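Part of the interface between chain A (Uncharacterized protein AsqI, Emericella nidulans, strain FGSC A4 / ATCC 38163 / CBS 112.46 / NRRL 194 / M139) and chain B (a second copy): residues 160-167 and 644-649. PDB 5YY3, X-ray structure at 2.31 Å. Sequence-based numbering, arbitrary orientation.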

ATOM      1  N   GLU A 160       6.676 -20.235  -2.016  1.00 28.80           N
ATOM      2  CA  GLU A 160       7.021 -18.961  -2.615  1.00 28.27           C
ATOM      3  C   GLU A 160       7.449 -17.965  -1.539  1.00 26.88           C
ATOM      4  O   GLU A 160       6.967 -18.012  -0.415  1.00 29.68           O
ATOM      5  CB  GLU A 160       5.816 -18.426  -3.398  1.00 32.51           C
ATOM      6  CG  GLU A 160       6.039 -17.128  -4.137  1.00 36.64           C
ATOM      7  CD  GLU A 160       4.730 -16.436  -4.463  1.00 35.50           C
ATOM      8  OE1 GLU A 160       3.781 -16.532  -3.646  1.00 36.76           O
ATOM      9  OE2 GLU A 160       4.656 -15.802  -5.536  1.00 38.00           O
ATOM     10  N   ILE A 161       8.365 -17.064  -1.879  1.00 25.21           N
ATOM     11  CA  ILE A 161       8.725 -15.988  -0.970  1.00 27.07           C
ATOM     12  C   ILE A 161       7.716 -14.836  -1.130  1.00 29.43           C
ATOM     13  O   ILE A 161       7.839 -14.054  -2.081  1.00 32.97           O
ATOM     14  CB  ILE A 161      10.182 -15.522  -1.238  1.00 24.24           C
ATOM     15  CG1 ILE A 161      11.147 -16.701  -1.086  1.00 23.81           C
ATOM     16  CG2 ILE A 161      10.615 -14.406  -0.291  1.00 24.27           C
ATOM     17  CD1 ILE A 161      12.631 -16.309  -1.103  1.00 22.81           C
ATOM     18  N   CYS A 162       6.699 -14.762  -0.250  1.00 24.93           N
ATOM     19  CA  CYS A 162       5.724 -13.640  -0.271  1.00 29.27           C
ATOM     20  C   CYS A 162       6.171 -12.707   0.866  1.00 27.63           C
ATOM     21  O   CYS A 162       6.006 -13.002   2.062  1.00 30.80           O
ATOM     22  CB  CYS A 162       4.200 -14.080  -0.154  1.00 26.85           C
ATOM     23  SG  CYS A 162       2.239 -14.191  -0.349  0.50 71.20           S
ATOM     24  N   THR A 163       6.759 -11.585   0.460  1.00 23.73           N
ATOM     25  CA  THR A 163       7.407 -10.618   1.337  1.00 20.86           C
ATOM     26  C   THR A 163       7.103  -9.197   0.826  1.00 25.60           C
ATOM     27  O   THR A 163       6.751  -9.029  -0.334  1.00 26.15           O
ATOM     28  CB  THR A 163       8.934 -10.931   1.392  1.00 25.48           C
ATOM     29  OG1 THR A 163       9.263 -11.581   2.626  1.00 26.25           O
ATOM     30  CG2 THR A 163       9.790  -9.752   1.193  1.00 25.97           C
ATOM     31  N   ALA A 164       7.208  -8.175   1.673  1.00 25.69           N
ATOM     32  CA  ALA A 164       6.976  -6.805   1.215  1.00 23.76           C
ATOM     33  C   ALA A 164       7.958  -6.440   0.107  1.00 25.85           C
ATOM     34  O   ALA A 164       7.662  -5.619  -0.754  1.00 32.27           O
ATOM     35  CB  ALA A 164       7.083  -5.807   2.375  1.00 19.18           C
ATOM     36  N   ASP A 165       9.129  -7.055   0.132  1.00 26.81           N
ATOM     37  CA  ASP A 165      10.141  -6.801  -0.875  1.00 24.18           C
ATOM     38  C   ASP A 165       9.761  -7.453  -2.207  1.00 26.64           C
ATOM     39  O   ASP A 165      10.184  -6.991  -3.247  1.00 26.04           O
ATOM     40  CB  ASP A 165      11.519  -7.304  -0.415  1.00 23.81           C
ATOM     41  CG  ASP A 165      12.003  -6.632   0.876  1.00 26.99           C
ATOM     42  OD1 ASP A 165      11.567  -5.488   1.167  1.00 29.55           O
ATOM     43  OD2 ASP A 165      12.855  -7.230   1.586  1.00 25.52           O
ATOM     44  N   THR A 166       8.962  -8.519  -2.180  1.00 27.17           N
ATOM     45  CA  THR A 166       8.704  -9.288  -3.397  1.00 22.00           C
ATOM     46  C   THR A 166       7.294  -9.078  -3.957  1.00 31.83           C
ATOM     47  O   THR A 166       6.937  -9.653  -4.991  1.00 29.01           O
ATOM     48  CB  THR A 166       8.920 -10.810  -3.168  1.00 25.53           C
ATOM     49  OG1 THR A 166       7.887 -11.342  -2.327  1.00 28.54           O
ATOM     50  CG2 THR A 166      10.276 -11.078  -2.535  1.00 29.73           C
ATOM     51  N   LEU A 167       6.510  -8.248  -3.272  1.00 26.45           N
ATOM     52  CA  LEU A 167       5.129  -7.973  -3.636  1.00 27.20           C
ATOM     53  C   LEU A 167       4.947  -6.644  -4.393  1.00 33.92           C
ATOM     54  O   LEU A 167       4.135  -5.805  -4.005  1.00 45.14           O
ATOM     55  CB  LEU A 167       4.269  -7.976  -2.368  1.00 25.36           C
ATOM     56  CG  LEU A 167       4.071  -9.356  -1.741  1.00 27.01           C
ATOM     57  CD1 LEU A 167       3.431  -9.248  -0.375  1.00 26.57           C
ATOM     58  CD2 LEU A 167       3.234 -10.262  -2.652  1.00 31.68           C
TER
ATOM     59  N   TYR B 644      21.009  -5.576   7.896  1.00 24.95           N
ATOM     60  CA  TYR B 644      20.581  -5.459   6.504  1.00 25.50           C
ATOM     61  C   TYR B 644      19.762  -6.670   6.082  1.00 24.60           C
ATOM     62  O   TYR B 644      20.180  -7.819   6.244  1.00 24.90           O
ATOM     63  CB  TYR B 644      21.792  -5.331   5.563  1.00 25.93           C
ATOM     64  CG  TYR B 644      22.591  -4.058   5.732  1.00 28.13           C
ATOM     65  CD1 TYR B 644      23.411  -3.873   6.843  1.00 24.53           C
ATOM     66  CD2 TYR B 644      22.542  -3.045   4.767  1.00 27.04           C
ATOM     67  CE1 TYR B 644      24.143  -2.703   7.003  1.00 26.03           C
ATOM     68  CE2 TYR B 644      23.264  -1.877   4.917  1.00 27.29           C
ATOM     69  CZ  TYR B 644      24.065  -1.711   6.036  1.00 28.11           C
ATOM     70  OH  TYR B 644      24.788  -0.555   6.195  1.00 34.03           O
ATOM     71  N   ARG B 645      18.594  -6.396   5.516  1.00 23.97           N
ATOM     72  CA  ARG B 645      17.695  -7.426   5.033  1.00 26.29           C
ATOM     73  C   ARG B 645      18.000  -7.769   3.582  1.00 27.99           C
ATOM     74  O   ARG B 645      18.323  -6.889   2.777  1.00 27.37           O
ATOM     75  CB  ARG B 645      16.249  -6.950   5.171  1.00 23.65           C
ATOM     76  CG  ARG B 645      15.218  -7.974   4.845  1.00 22.33           C
ATOM     77  CD  ARG B 645      13.849  -7.454   5.233  1.00 23.69           C
ATOM     78  NE  ARG B 645      13.325  -6.480   4.286  1.00 23.16           N
ATOM     79  CZ  ARG B 645      12.748  -5.335   4.643  1.00 26.83           C
ATOM     80  NH1 ARG B 645      12.647  -5.017   5.932  1.00 21.81           N
ATOM     81  NH2 ARG B 645      12.283  -4.510   3.713  1.00 23.61           N
ATOM     82  N   THR B 646      17.849  -9.053   3.265  1.00 29.12           N
ATOM     83  CA  THR B 646      18.229  -9.653   1.987  1.00 22.73           C
ATOM     84  C   THR B 646      17.199 -10.727   1.613  1.00 24.27           C
ATOM     85  O   THR B 646      16.541 -11.285   2.492  1.00 24.25           O
ATOM     86  CB  THR B 646      19.660 -10.244   2.108  1.00 26.77           C
ATOM     87  OG1 THR B 646      20.614  -9.287   1.634  1.00 32.19           O
ATOM     88  CG2 THR B 646      19.836 -11.557   1.391  1.00 29.05           C
ATOM     89  N   THR B 647      17.034 -10.998   0.324  1.00 26.93           N
ATOM     90  CA  THR B 647      16.214 -12.113  -0.132  1.00 25.49           C
ATOM     91  C   THR B 647      17.084 -13.185  -0.815  1.00 27.64           C
ATOM     92  O   THR B 647      17.827 -12.860  -1.733  1.00 25.93           O
ATOM     93  CB  THR B 647      15.141 -11.645  -1.121  1.00 23.07           C
ATOM     94  OG1 THR B 647      14.378 -10.585  -0.533  1.00 26.92           O
ATOM     95  CG2 THR B 647      14.212 -12.793  -1.465  1.00 23.43           C
ATOM     96  N   LYS B 648      16.997 -14.449  -0.395  1.00 26.06           N
ATOM     97  CA  LYS B 648      17.709 -15.508  -1.115  1.00 24.50           C
ATOM     98  C   LYS B 648      16.739 -16.514  -1.704  1.00 27.99           C
ATOM     99  O   LYS B 648      16.228 -17.386  -0.994  1.00 29.90           O
ATOM    100  CB  LYS B 648      18.720 -16.227  -0.215  1.00 24.91           C
ATOM    101  CG  LYS B 648      19.833 -15.322   0.256  1.00 35.76           C
ATOM    102  CD  LYS B 648      21.118 -16.079   0.581  1.00 39.40           C
ATOM    103  CE  LYS B 648      20.917 -17.162   1.634  1.00 36.52           C
ATOM    104  NZ  LYS B 648      22.228 -17.475   2.303  1.00 41.85           N
ATOM    105  N   PHE B 649      16.501 -16.390  -3.013  1.00 25.10           N
ATOM    106  CA  PHE B 649      15.556 -17.221  -3.740  1.00 25.11           C
ATOM    107  C   PHE B 649      15.976 -18.698  -3.823  1.00 27.19           C
ATOM    108  O   PHE B 649      17.148 -19.023  -4.076  1.00 39.75           O
ATOM    109  CB  PHE B 649      15.358 -16.641  -5.149  1.00 27.95           C
ATOM    110  CG  PHE B 649      14.645 -15.309  -5.160  1.00 27.85           C
ATOM    111  CD1 PHE B 649      13.274 -15.239  -4.943  1.00 24.42           C
ATOM    112  CD2 PHE B 649      15.342 -14.129  -5.371  1.00 27.92           C
ATOM    113  CE1 PHE B 649      12.617 -14.020  -4.930  1.00 25.76           C
ATOM    114  CE2 PHE B 649      14.687 -12.903  -5.370  1.00 24.32           C
ATOM    115  CZ  PHE B 649      13.327 -12.850  -5.159  1.00 23.65           C
TER
HETATM  116  O   HOH W   1      15.229  -8.295   0.494  1.00 25.97           O

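What provides the charged anchor of this contact? Asp165(A) and Arg645(B) meet in a two-pronged salt bridge. Arg645(B) NH2 donates to Asp165(A) OD1 at 2.8 Å, and Arg645(B) NE donates to Asp165(A) OD2, also at 2.8 Å, with N-H...acceptor angles of 148° and 158°. The carboxylate lies at the edge of the guanidinium, near its plane, so each oxygen faces its own N-H group. Both residues point their CA-to-CB bonds toward the partner stretch. The arginine runs out with chi1 and chi2 both t and then turns at chi3 (p), while the shorter aspartate presents its two oxygens with chi1 m and chi2 at -25°. Arg645(B) NH1 takes no part in this pairing and is hydrogen-bonded elsewhere in the structure.

How does Thr647(B) join the polar network without touching the carboxylate directly? Thr647(B) OG1 is 4.3 Å from Asp165(A) OD2, and water 1 bridges them from one side. The water donates to Asp165(A) OD2 at 2.8 Å and hydrogen-bonds to Thr647(B) OG1 at 2.7 Å. Asp165(A) OD2 therefore accepts from both the arginine and the water, an arrangement well suited to a charged oxygen.

Where do the apolar groups pack? Ile161(A), buried and pointing toward chain B, extends its side chain with chi1 m and chi2 t, which carries CD1 into a cluster of three neighbors. Ile161(A) CD1 lies 3.9 Å from Thr647(B) CG2, 4.0 Å from Phe649(B) CD1 and 3.8 Å from the backbone atom Lys648(B) O. Phe649(B) sets off sideways from its backbone, but its ring comes nearer and approaches the isoleucine obliquely. Thr166(A) adds a looser contact, its CG2 being 4.4 Å from both Thr647(B) CG2 and Phe649(B) CZ. Threonine suits position 647 because it serves both kinds of contact, with a hydroxyl for the water and a methyl for the isoleucine. Together the two stretches bury 305 Å², and Ile161(A) has the largest covered area, 70 Å².

What keeps the chain A loop in shape for these contacts? Thr166(A) OG1 donates to Ile161(A) O at 2.7 Å and accepts from Thr163(A) N at 3.0 Å, while the backbone closes the turn with Thr166(A) N donating to Thr163(A) O at 2.9 Å. With its hydroxyl engaged inside its own loop, Thr166(A) still offers its methyl to chain B. These bonds tie together the segment from which Ile161(A) and Asp165(A) reach across.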